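Local atomic coordinates of heavy metal cation tricomponent efflux pump ZneA(CzcA-like) (PDB entry 4K0J), a protein that probably exports zinc ions from the cell as a proton-driven antiporter of the resistance-nodulation-cell division (RND) superfamily. Residues Arg905-Gly916 with Val985-Val993; Ala540-Pro548 with Arg815-Leu823. All coordinates share one frame; numbering follows the deposited sequence.

Contact 1: Arg905-Gly916 with Val985-Val993; sequences RGMTLNVSSAVG and VQRPLATVV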
ATOM      1  N   ARG C 905      26.884 -10.498  41.780  1.00115.79           N
ATOM      2  CA  ARG C 905      26.022 -11.653  41.545  1.00111.08           C
ATOM      3  C   ARG C 905      26.558 -12.571  40.451  1.00111.85           C
ATOM      4  O   ARG C 905      26.150 -13.729  40.348  1.00116.25           O
ATOM      5  CB  ARG C 905      24.593 -11.207  41.214  1.00101.62           C
ATOM      6  CG  ARG C 905      23.858 -10.579  42.385  1.00 99.64           C
ATOM      7  CD  ARG C 905      22.352 -10.607  42.179  1.00 98.52           C
ATOM      8  NE  ARG C 905      21.904  -9.656  41.168  1.00101.48           N
ATOM      9  CZ  ARG C 905      20.627  -9.451  40.853  1.00106.53           C
ATOM     10  NH1 ARG C 905      19.672 -10.133  41.470  1.00107.51           N
ATOM     11  NH2 ARG C 905      20.302  -8.565  39.923  1.00107.04           N
ATOM     12  N   GLY C 906      27.477 -12.054  39.641  1.00105.68           N
ATOM     13  CA  GLY C 906      28.039 -12.816  38.539  1.00101.68           C
ATOM     14  C   GLY C 906      27.294 -12.565  37.243  1.00 99.54           C
ATOM     15  O   GLY C 906      26.505 -13.397  36.792  1.00 97.80           O
ATOM     16  N   MET C 907      27.542 -11.404  36.643  1.00 97.65           N
ATOM     17  CA  MET C 907      26.854 -11.004  35.421  1.00 90.49           C
ATOM     18  C   MET C 907      27.822 -10.430  34.394  1.00 93.14           C
ATOM     19  O   MET C 907      29.036 -10.435  34.596  1.00 96.38           O
ATOM     20  CB  MET C 907      25.768  -9.970  35.734  1.00 79.32           C
ATOM     21  CG  MET C 907      24.651 -10.481  36.630  1.00 75.31           C
ATOM     22  SD  MET C 907      23.490  -9.183  37.105  1.00 63.48           S
ATOM     23  CE  MET C 907      22.984  -8.581  35.498  1.00120.74           C
ATOM     24  N   THR C 908      27.270  -9.930  33.294  1.00 92.83           N
ATOM     25  CA  THR C 908      28.065  -9.324  32.234  1.00 95.97           C
ATOM     26  C   THR C 908      27.599  -7.899  31.953  1.00 94.38           C
ATOM     27  O   THR C 908      26.976  -7.266  32.804  1.00102.83           O
ATOM     28  CB  THR C 908      27.977 -10.143  30.939  1.00 99.72           C
ATOM     29  OG1 THR C 908      26.612 -10.208  30.507  1.00104.91           O
ATOM     30  CG2 THR C 908      28.497 -11.550  31.171  1.00 98.55           C
ATOM     31  N   LEU C 909      27.897  -7.401  30.756  1.00 85.42           N
ATOM     32  CA  LEU C 909      27.506  -6.048  30.371  1.00 79.40           C
ATOM     33  C   LEU C 909      26.664  -6.053  29.100  1.00 91.84           C
ATOM     34  O   LEU C 909      27.170  -5.799  28.005  1.00 99.30           O
ATOM     35  CB  LEU C 909      28.738  -5.169  30.169  1.00 70.35           C
ATOM     36  CG  LEU C 909      28.445  -3.674  30.110  1.00 66.57           C
ATOM     37  CD1 LEU C 909      27.844  -3.231  31.429  1.00 74.99           C
ATOM     38  CD2 LEU C 909      29.703  -2.885  29.802  1.00 66.17           C
ATOM     39  N   ASN C 910      25.376  -6.337  29.255  1.00 92.80           N
ATOM     40  CA  ASN C 910      24.461  -6.438  28.123  1.00 90.01           C
ATOM     41  C   ASN C 910      23.761  -5.120  27.830  1.00 81.65           C
ATOM     42  O   ASN C 910      23.863  -4.173  28.610  1.00 89.67           O
ATOM     43  CB  ASN C 910      23.429  -7.527  28.396  1.00 97.85           C
ATOM     44  CG  ASN C 910      23.079  -7.632  29.866  1.00106.81           C
ATOM     45  OD1 ASN C 910      22.204  -6.922  30.361  1.00112.93           O
ATOM     46  ND2 ASN C 910      23.772  -8.514  30.577  1.00106.84           N
ATOM     47  N   VAL C 911      23.047  -5.061  26.709  1.00 71.67           N
ATOM     48  CA  VAL C 911      22.319  -3.853  26.327  1.00 69.62           C
ATOM     49  C   VAL C 911      21.292  -3.474  27.397  1.00 70.19           C
ATOM     50  O   VAL C 911      20.996  -2.296  27.606  1.00 78.56           O
ATOM     51  CB  VAL C 911      21.644  -4.002  24.937  1.00 63.48           C
ATOM     52  CG1 VAL C 911      20.541  -5.046  24.971  1.00 52.03           C
ATOM     53  CG2 VAL C 911      21.101  -2.667  24.459  1.00 70.79           C
ATOM     54  N   SER C 912      20.779  -4.485  28.092  1.00 62.50           N
ATOM     55  CA  SER C 912      19.831  -4.293  29.180  1.00 56.61           C
ATOM     56  C   SER C 912      20.457  -3.493  30.317  1.00 69.74           C
ATOM     57  O   SER C 912      19.914  -2.476  30.747  1.00 67.24           O
ATOM     58  CB  SER C 912      19.359  -5.650  29.696  1.00 55.06           C
ATOM     59  OG  SER C 912      18.355  -5.505  30.680  1.00 61.60           O
ATOM     60  N   SER C 913      21.608  -3.956  30.794  1.00 89.49           N
ATOM     61  CA  SER C 913      22.338  -3.263  31.849  1.00103.71           C
ATOM     62  C   SER C 913      22.851  -1.905  31.378  1.00 95.75           C
ATOM     63  O   SER C 913      23.003  -0.983  32.180  1.00110.54           O
ATOM     64  CB  SER C 913      23.500  -4.118  32.345  1.00121.14           C
ATOM     65  OG  SER C 913      24.374  -4.437  31.279  1.00134.27           O
ATOM     66  N   ALA C 914      23.123  -1.788  30.083  1.00 66.44           N
ATOM     67  CA  ALA C 914      23.507  -0.509  29.499  1.00 55.97           C
ATOM     68  C   ALA C 914      22.385   0.504  29.691  1.00 61.74           C
ATOM     69  O   ALA C 914      22.598   1.597  30.240  1.00 64.79           O
ATOM     70  CB  ALA C 914      23.824  -0.672  28.030  1.00 55.14           C
ATOM     71  N   VAL C 915      21.187   0.129  29.243  1.00 62.82           N
ATOM     72  CA  VAL C 915      19.996   0.944  29.467  1.00 66.76           C
ATOM     73  C   VAL C 915      19.834   1.214  30.963  1.00 67.72           C
ATOM     74  O   VAL C 915      19.405   2.297  31.369  1.00 63.95           O
ATOM     75  CB  VAL C 915      18.732   0.263  28.903  1.00 65.50           C
ATOM     76  CG1 VAL C 915      17.492   1.090  29.204  1.00 62.31           C
ATOM     77  CG2 VAL C 915      18.875   0.043  27.402  1.00 57.65           C
ATOM     78  N   GLY C 916      20.204   0.228  31.776  1.00 73.59           N
ATOM     79  CA  GLY C 916      20.232   0.396  33.218  1.00 79.69           C
ATOM     80  C   GLY C 916      21.088   1.574  33.652  1.00 80.80           C
ATOM     81  O   GLY C 916      20.679   2.363  34.499  1.00 74.30           O
ATOM     82  N   VAL C 985      15.510  -9.938  32.052  1.00 51.95           N
ATOM     83  CA  VAL C 985      15.982  -8.788  31.292  1.00 51.66           C
ATOM     84  C   VAL C 985      15.918  -7.544  32.160  1.00 62.27           C
ATOM     85  O   VAL C 985      16.510  -6.517  31.837  1.00 64.22           O
ATOM     86  CB  VAL C 985      15.149  -8.564  30.016  1.00 50.95           C
ATOM     87  CG1 VAL C 985      13.843  -7.844  30.344  1.00 43.55           C
ATOM     88  CG2 VAL C 985      15.950  -7.777  28.994  1.00 45.57           C
ATOM     89  N   GLN C 986      15.201  -7.655  33.272  1.00 71.37           N
ATOM     90  CA  GLN C 986      15.016  -6.545  34.195  1.00 79.20           C
ATOM     91  C   GLN C 986      16.162  -6.498  35.196  1.00 77.70           C
ATOM     92  O   GLN C 986      16.631  -5.427  35.573  1.00 78.06           O
ATOM     93  CB  GLN C 986      13.699  -6.721  34.943  1.00 86.06           C
ATOM     94  CG  GLN C 986      12.579  -7.260  34.079  1.00 89.26           C
ATOM     95  CD  GLN C 986      11.464  -7.869  34.900  1.00 95.93           C
ATOM     96  OE1 GLN C 986      11.587  -8.033  36.117  1.00 94.86           O
ATOM     97  NE2 GLN C 986      10.368  -8.214  34.238  1.00100.37           N
ATOM     98  N   ARG C 987      16.602  -7.677  35.624  1.00 75.34           N
ATOM     99  CA  ARG C 987      17.695  -7.796  36.582  1.00 77.67           C
ATOM    100  C   ARG C 987      18.985  -7.051  36.223  1.00 82.01           C
ATOM    101  O   ARG C 987      19.698  -6.619  37.118  1.00 88.81           O
ATOM    102  CB  ARG C 987      18.001  -9.263  36.874  1.00 74.45           C
ATOM    103  CG  ARG C 987      16.857 -10.004  37.526  1.00 81.58           C
ATOM    104  CD  ARG C 987      17.306 -11.362  38.015  1.00 92.68           C
ATOM    105  NE  ARG C 987      17.958 -12.132  36.960  1.00100.21           N
ATOM    106  CZ  ARG C 987      17.313 -12.889  36.081  1.00100.85           C
ATOM    107  NH1 ARG C 987      15.992 -12.979  36.124  1.00100.61           N
ATOM    108  NH2 ARG C 987      17.987 -13.553  35.154  1.00104.71           N
ATOM    109  N   PRO C 988      19.313  -6.927  34.922  1.00 72.35           N
ATOM    110  CA  PRO C 988      20.457  -6.066  34.605  1.00 74.88           C
ATOM    111  C   PRO C 988      20.267  -4.611  35.029  1.00 74.43           C
ATOM    112  O   PRO C 988      21.126  -4.083  35.740  1.00 78.04           O
ATOM    113  CB  PRO C 988      20.543  -6.164  33.082  1.00 74.13           C
ATOM    114  CG  PRO C 988      20.058  -7.520  32.789  1.00 69.20           C
ATOM    115  CD  PRO C 988      18.951  -7.777  33.773  1.00 65.56           C
ATOM    116  N   LEU C 989      19.175  -3.980  34.605  1.00 74.52           N
ATOM    117  CA  LEU C 989      18.908  -2.591  34.981  1.00 78.65           C
ATOM    118  C   LEU C 989      18.766  -2.472  36.495  1.00 80.28           C
ATOM    119  O   LEU C 989      19.269  -1.525  37.104  1.00 80.19           O
ATOM    120  CB  LEU C 989      17.645  -2.055  34.300  1.00 70.58           C
ATOM    121  CG  LEU C 989      17.504  -2.237  32.788  1.00 65.59           C
ATOM    122  CD1 LEU C 989      16.641  -3.441  32.490  1.00 64.18           C
ATOM    123  CD2 LEU C 989      16.924  -0.999  32.130  1.00 59.47           C
ATOM    124  N   ALA C 990      18.085  -3.448  37.089  1.00 73.04           N
ATOM    125  CA  ALA C 990      17.889  -3.500  38.531  1.00 72.11           C
ATOM    126  C   ALA C 990      19.225  -3.486  39.262  1.00 79.25           C
ATOM    127  O   ALA C 990      19.444  -2.692  40.171  1.00 73.41           O
ATOM    128  CB  ALA C 990      17.099  -4.741  38.905  1.00 69.23           C
ATOM    129  N   THR C 991      20.120  -4.369  38.844  1.00 95.13           N
ATOM    130  CA  THR C 991      21.436  -4.489  39.451  1.00106.54           C
ATOM    131  C   THR C 991      22.242  -3.206  39.278  1.00106.53           C
ATOM    132  O   THR C 991      22.777  -2.667  40.248  1.00117.56           O
ATOM    133  CB  THR C 991      22.213  -5.659  38.835  1.00115.41           C
ATOM    134  OG1 THR C 991      21.388  -6.832  38.839  1.00120.20           O
ATOM    135  CG2 THR C 991      23.481  -5.932  39.616  1.00119.06           C
ATOM    136  N   VAL C 992      22.319  -2.724  38.041  1.00 92.49           N
ATOM    137  CA  VAL C 992      23.063  -1.507  37.726  1.00 85.47           C
ATOM    138  C   VAL C 992      22.606  -0.309  38.557  1.00 90.08           C
ATOM    139  O   VAL C 992      23.428   0.419  39.116  1.00 91.22           O
ATOM    140  CB  VAL C 992      22.953  -1.155  36.231  1.00 83.60           C
ATOM    141  CG1 VAL C 992      23.407   0.275  35.982  1.00 78.80           C
ATOM    142  CG2 VAL C 992      23.760  -2.138  35.397  1.00 89.49           C
ATOM    143  N   VAL C 993      21.296  -0.111  38.646  1.00 94.56           N
ATOM    144  CA  VAL C 993      20.759   1.026  39.390  1.00 94.16           C
ATOM    145  C   VAL C 993      20.889   0.855  40.904  1.00106.28           C
ATOM    146  O   VAL C 993      21.448   1.719  41.580  1.00114.63           O
ATOM    147  CB  VAL C 993      19.290   1.309  39.030  1.00 76.21           C
ATOM    148  CG1 VAL C 993      18.706   2.332  39.983  1.00 75.48           C
ATOM    149  CG2 VAL C 993      19.173   1.787  37.590  1.00 65.99           C
TER

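Contact 2: Ala540-Pro548 with Arg815-Leu823; sequences ATIGRDFLP and RGRDLSTFL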
ATOM      1  N   ALA C 540      36.709  -2.483  32.738  1.00103.03           N
ATOM      2  CA  ALA C 540      37.616  -2.875  31.669  1.00111.29           C
ATOM      3  C   ALA C 540      37.856  -4.375  31.736  1.00115.29           C
ATOM      4  O   ALA C 540      38.362  -4.979  30.790  1.00117.05           O
ATOM      5  CB  ALA C 540      38.929  -2.124  31.789  1.00115.73           C
ATOM      6  N   THR C 541      37.482  -4.969  32.864  1.00118.64           N
ATOM      7  CA  THR C 541      37.658  -6.397  33.082  1.00121.24           C
ATOM      8  C   THR C 541      36.324  -7.132  33.022  1.00122.55           C
ATOM      9  O   THR C 541      36.288  -8.362  32.979  1.00122.86           O
ATOM     10  CB  THR C 541      38.320  -6.673  34.441  1.00120.91           C
ATOM     11  OG1 THR C 541      37.505  -6.135  35.489  1.00121.00           O
ATOM     12  CG2 THR C 541      39.701  -6.036  34.499  1.00119.07           C
ATOM     13  N   ILE C 542      35.231  -6.373  33.020  1.00123.82           N
ATOM     14  CA  ILE C 542      33.893  -6.954  32.970  1.00125.94           C
ATOM     15  C   ILE C 542      33.656  -7.692  31.649  1.00125.51           C
ATOM     16  O   ILE C 542      34.146  -7.279  30.596  1.00126.80           O
ATOM     17  CB  ILE C 542      32.789  -5.882  33.194  1.00 90.27           C
ATOM     18  CG1 ILE C 542      31.418  -6.536  33.386  1.00 87.46           C
ATOM     19  CG2 ILE C 542      32.740  -4.894  32.040  1.00 87.51           C
ATOM     20  CD1 ILE C 542      31.349  -7.480  34.561  1.00 89.74           C
ATOM     21  N   GLY C 543      32.924  -8.800  31.720  1.00118.58           N
ATOM     22  CA  GLY C 543      32.551  -9.539  30.530  1.00110.21           C
ATOM     23  C   GLY C 543      31.458  -8.814  29.771  1.00102.29           C
ATOM     24  O   GLY C 543      30.699  -8.043  30.355  1.00105.75           O
ATOM     25  N   ARG C 544      31.374  -9.057  28.468  1.00 94.27           N
ATOM     26  CA  ARG C 544      30.377  -8.395  27.635  1.00 92.12           C
ATOM     27  C   ARG C 544      29.543  -9.398  26.844  1.00 91.69           C
ATOM     28  O   ARG C 544      30.082 -10.298  26.202  1.00 93.76           O
ATOM     29  CB  ARG C 544      31.053  -7.402  26.686  1.00 92.05           C
ATOM     30  CG  ARG C 544      31.709  -6.217  27.382  1.00 96.40           C
ATOM     31  CD  ARG C 544      32.575  -5.417  26.421  1.00102.44           C
ATOM     32  NE  ARG C 544      31.887  -5.149  25.161  1.00105.86           N
ATOM     33  CZ  ARG C 544      32.468  -4.615  24.089  1.00107.07           C
ATOM     34  NH1 ARG C 544      33.753  -4.288  24.120  1.00106.28           N
ATOM     35  NH2 ARG C 544      31.762  -4.410  22.985  1.00105.06           N
ATOM     36  N   ASP C 545      28.223  -9.239  26.900  1.00 92.68           N
ATOM     37  CA  ASP C 545      27.304 -10.084  26.140  1.00 95.50           C
ATOM     38  C   ASP C 545      26.511  -9.246  25.145  1.00 89.68           C
ATOM     39  O   ASP C 545      27.029  -8.285  24.574  1.00 91.09           O
ATOM     40  CB  ASP C 545      26.338 -10.815  27.079  1.00100.69           C
ATOM     41  CG  ASP C 545      27.017 -11.900  27.894  1.00106.61           C
ATOM     42  OD1 ASP C 545      26.301 -12.745  28.473  1.00103.10           O
ATOM     43  OD2 ASP C 545      28.264 -11.913  27.950  1.00112.11           O
ATOM     44  N   PHE C 546      25.253  -9.625  24.936  1.00 81.53           N
ATOM     45  CA  PHE C 546      24.323  -8.814  24.159  1.00 72.57           C
ATOM     46  C   PHE C 546      22.961  -8.786  24.838  1.00 66.10           C
ATOM     47  O   PHE C 546      22.247  -7.787  24.783  1.00 71.27           O
ATOM     48  CB  PHE C 546      24.188  -9.331  22.730  1.00 70.20           C
ATOM     49  CG  PHE C 546      23.117  -8.637  21.943  1.00 66.20           C
ATOM     50  CD1 PHE C 546      21.890  -9.240  21.737  1.00 61.74           C
ATOM     51  CD2 PHE C 546      23.327  -7.371  21.430  1.00 64.41           C
ATOM     52  CE1 PHE C 546      20.898  -8.603  21.023  1.00 54.78           C
ATOM     53  CE2 PHE C 546      22.339  -6.729  20.710  1.00 65.49           C
ATOM     54  CZ  PHE C 546      21.122  -7.347  20.507  1.00 57.22           C
ATOM     55  N   LEU C 547      22.607  -9.902  25.464  1.00 55.28           N
ATOM     56  CA  LEU C 547      21.431  -9.980  26.321  1.00 54.54           C
ATOM     57  C   LEU C 547      21.510 -11.244  27.168  1.00 58.73           C
ATOM     58  O   LEU C 547      22.116 -12.230  26.753  1.00 54.79           O
ATOM     59  CB  LEU C 547      20.130  -9.933  25.502  1.00 58.09           C
ATOM     60  CG  LEU C 547      19.963 -10.772  24.228  1.00 72.95           C
ATOM     61  CD1 LEU C 547      19.818 -12.274  24.500  1.00 74.58           C
ATOM     62  CD2 LEU C 547      18.776 -10.263  23.423  1.00 71.95           C
ATOM     63  N   PRO C 548      20.914 -11.213  28.370  1.00 67.54           N
ATOM     64  CA  PRO C 548      20.853 -12.407  29.221  1.00 69.94           C
ATOM     65  C   PRO C 548      20.040 -13.530  28.581  1.00 75.33           C
ATOM     66  O   PRO C 548      19.389 -13.313  27.557  1.00 78.59           O
ATOM     67  CB  PRO C 548      20.170 -11.901  30.501  1.00 67.47           C
ATOM     68  CG  PRO C 548      19.524 -10.612  30.125  1.00 66.48           C
ATOM     69  CD  PRO C 548      20.376 -10.024  29.052  1.00 70.69           C
ATOM     70  N   ARG C 815      27.233 -20.751  25.177  1.00 72.86           N
ATOM     71  CA  ARG C 815      26.958 -21.209  26.541  1.00 68.20           C
ATOM     72  C   ARG C 815      28.177 -21.766  27.268  1.00 73.82           C
ATOM     73  O   ARG C 815      28.959 -22.524  26.698  1.00 79.18           O
ATOM     74  CB  ARG C 815      25.840 -22.256  26.517  1.00 61.80           C
ATOM     75  CG  ARG C 815      25.658 -23.028  27.811  1.00 62.88           C
ATOM     76  CD  ARG C 815      24.436 -23.924  27.727  1.00 65.74           C
ATOM     77  NE  ARG C 815      24.408 -24.681  26.480  1.00 67.18           N
ATOM     78  CZ  ARG C 815      24.853 -25.926  26.352  1.00 68.71           C
ATOM     79  NH1 ARG C 815      24.792 -26.537  25.177  1.00 74.32           N
ATOM     80  NH2 ARG C 815      25.359 -26.562  27.399  1.00 67.21           N
ATOM     81  N   GLY C 816      28.333 -21.373  28.528  1.00 76.64           N
ATOM     82  CA  GLY C 816      29.406 -21.884  29.357  1.00 84.36           C
ATOM     83  C   GLY C 816      30.215 -20.795  30.031  1.00 99.14           C
ATOM     84  O   GLY C 816      30.615 -20.936  31.187  1.00107.89           O
ATOM     85  N   ARG C 817      30.459 -19.702  29.313  1.00 97.37           N
ATOM     86  CA  ARG C 817      31.321 -18.644  29.828  1.00 90.35           C
ATOM     87  C   ARG C 817      30.867 -17.253  29.394  1.00 89.31           C
ATOM     88  O   ARG C 817      29.826 -16.767  29.828  1.00 94.08           O
ATOM     89  CB  ARG C 817      32.775 -18.882  29.401  1.00 88.60           C
ATOM     90  CG  ARG C 817      33.804 -18.186  30.279  1.00 99.34           C
ATOM     91  CD  ARG C 817      35.230 -18.523  29.861  1.00101.54           C
ATOM     92  NE  ARG C 817      35.587 -17.956  28.563  1.00 95.21           N
ATOM     93  CZ  ARG C 817      36.831 -17.889  28.098  1.00 86.87           C
ATOM     94  NH1 ARG C 817      37.075 -17.356  26.910  1.00 81.48           N
ATOM     95  NH2 ARG C 817      37.837 -18.352  28.825  1.00 87.83           N
ATOM     96  N   ASP C 818      31.657 -16.620  28.535  1.00 87.58           N
ATOM     97  CA  ASP C 818      31.437 -15.228  28.176  1.00 90.31           C
ATOM     98  C   ASP C 818      31.148 -15.112  26.690  1.00 89.77           C
ATOM     99  O   ASP C 818      30.920 -16.114  26.014  1.00 99.67           O
ATOM    100  CB  ASP C 818      32.681 -14.407  28.518  1.00 98.63           C
ATOM    101  CG  ASP C 818      32.347 -13.030  29.053  1.00102.08           C
ATOM    102  OD1 ASP C 818      31.499 -12.928  29.965  1.00 99.96           O
ATOM    103  OD2 ASP C 818      32.942 -12.047  28.562  1.00105.12           O
ATOM    104  N   LEU C 819      31.156 -13.884  26.184  1.00 78.44           N
ATOM    105  CA  LEU C 819      31.048 -13.664  24.750  1.00 72.27           C
ATOM    106  C   LEU C 819      32.224 -12.840  24.250  1.00 78.35           C
ATOM    107  O   LEU C 819      32.869 -13.212  23.276  1.00 92.00           O
ATOM    108  CB  LEU C 819      29.726 -12.989  24.385  1.00 69.27           C
ATOM    109  CG  LEU C 819      29.533 -12.681  22.895  1.00 72.63           C
ATOM    110  CD1 LEU C 819      29.746 -13.922  22.050  1.00 77.16           C
ATOM    111  CD2 LEU C 819      28.155 -12.098  22.635  1.00 73.81           C
ATOM    112  N   SER C 820      32.504 -11.731  24.927  1.00 69.81           N
ATOM    113  CA  SER C 820      33.587 -10.839  24.522  1.00 73.16           C
ATOM    114  C   SER C 820      34.937 -11.541  24.568  1.00 81.92           C
ATOM    115  O   SER C 820      35.606 -11.692  23.544  1.00 80.16           O
ATOM    116  CB  SER C 820      33.631  -9.606  25.423  1.00 78.75           C
ATOM    117  OG  SER C 820      34.113  -9.943  26.712  1.00 80.99           O
ATOM    118  N   THR C 821      35.332 -11.963  25.765  1.00100.12           N
ATOM    119  CA  THR C 821      36.603 -12.650  25.960  1.00107.98           C
ATOM    120  C   THR C 821      36.652 -13.964  25.184  1.00107.79           C
ATOM    121  O   THR C 821      37.687 -14.326  24.613  1.00115.09           O
ATOM    122  CB  THR C 821      36.877 -12.917  27.459  1.00104.05           C
ATOM    123  OG1 THR C 821      35.778 -13.632  28.034  1.00 88.61           O
ATOM    124  CG2 THR C 821      37.060 -11.606  28.208  1.00112.01           C
ATOM    125  N   PHE C 822      35.525 -14.669  25.161  1.00 94.83           N
ATOM    126  CA  PHE C 822      35.436 -15.933  24.447  1.00 85.59           C
ATOM    127  C   PHE C 822      35.658 -15.753  22.956  1.00 81.80           C
ATOM    128  O   PHE C 822      36.516 -16.410  22.365  1.00 85.97           O
ATOM    129  CB  PHE C 822      34.086 -16.608  24.674  1.00 85.24           C
ATOM    130  CG  PHE C 822      33.743 -17.620  23.618  1.00 94.46           C
ATOM    131  CD1 PHE C 822      34.479 -18.791  23.494  1.00 93.14           C
ATOM    132  CD2 PHE C 822      32.700 -17.398  22.737  1.00102.24           C
ATOM    133  CE1 PHE C 822      34.175 -19.721  22.516  1.00 91.40           C
ATOM    134  CE2 PHE C 822      32.391 -18.328  21.757  1.00101.62           C
ATOM    135  CZ  PHE C 822      33.129 -19.490  21.648  1.00 93.05           C
ATOM    136  N   LEU C 823      34.875 -14.873  22.344  1.00 75.73           N
ATOM    137  CA  LEU C 823      34.989 -14.649  20.912  1.00 77.52           C
ATOM    138  C   LEU C 823      36.352 -14.077  20.578  1.00 78.64           C
ATOM    139  O   LEU C 823      36.894 -14.358  19.518  1.00 84.19           O
ATOM    140  CB  LEU C 823      33.881 -13.729  20.401  1.00 87.17           C
ATOM    141  CG  LEU C 823      33.643 -13.736  18.890  1.00 86.92           C
ATOM    142  CD1 LEU C 823      32.155 -13.614  18.607  1.00 87.45           C
ATOM    143  CD2 LEU C 823      34.420 -12.624  18.195  1.00 83.33           C
TER

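Contact 1: Arg905-Gly916 with Val985-Val993
S912 OG packs against P988 CB where helices 911-916 and 986-993 begin, their axes 7.2 Å apart at closest and crossing at -38°. Polar links flank this pair. S912 OG, swung anti to its own backbone N (chi1 -175°), donates to V985 O, and R905 NH2 donates to T991 OG1, which in turn donates to R987 O one turn back; all three bonds are modelled too short for their lengths to be trusted. R905 NH1 also reaches A976 O. Within 905-916, N910 is the N-cap, its OD1 taking S913 N at 3.1 Å, while S913 OG donates to N910 O, which accepts A914 N as well.

Packing fills the rest. P988 CB lies 3.3 Å from N910 OD1 and 3.7 Å from S913 CB, and M907 CE touches P988 CA (3.7 Å). L989 lies alongside V915, CD2 to CG1 3.6 Å, and V992 CG1 rests on G916 C at 3.5 Å. G916, without a side chain, lets its CA come within 3.7 Å of L989 CA. This is close, glycine-permitted helix packing, at the periplasm-facing ends of two helices in the RND transmembrane bundle.

Contact 2: Ala540-Pro548 with Arg815-Leu823
The carboxylates of D545 and D818 meet obliquely, their planes 62° apart, D545 OD2 lying 3.9 Å from D818 OD1. These are like charges, and donors gather at D818 OD2: S820 OG comes in nearly along the C-O axis, R544 N makes a weak bond at 3.4 Å, and T821 OG1 another weak one. G543 CA sits beside the same oxygen. The setting is the start of helix 820-830, the second helix of a ferredoxin-like, split beta-alpha-beta subdomain: it connects strands 807-812 and 843-847, which run parallel on either side of strand 667-672.

L819 holds the N-cap position of that helix, and the loop 540-548 runs past it. L819 CB rests on R544 O at 3.3 Å, and its CG, anti to the backbone N (chi1 178°), carries CD2 to 4.1 Å from D545 CA. S820 CB packs on R544 CB at 3.6 Å. Further along the loop, F546 turns its ring away to helices 848-873 and 455-460, so the loop is held between the subdomain and the membrane helices. One backbone bond ties it to the helix start: S820 N donates to R544 O at 3.1 Å, in the carbonyl plane, with a C=O...N angle of 154°.

How the contacts relate
Leaving helix 521-536, the chain enters loop 540-548, the first half of contact 2, then runs through 266 residues, among them many strands, before 815-823 returns to close that loop. Helix 848-873 leads back among the membrane helices, where contact 1 closes a shorter loop of 68 residues containing helices but no strand. The two contacts are in series, neither nesting nor crossing, yet their centres lie 13 Å apart and they touch. T908 OG1 stands 3.3 Å from D545 OD1, a probable hydrogen bond, and V911 CG1 packs on F546 O. Together they join the ferredoxin-like subdomain, through loop 540-548, to the start of helix 911-939 and its partner 986-997.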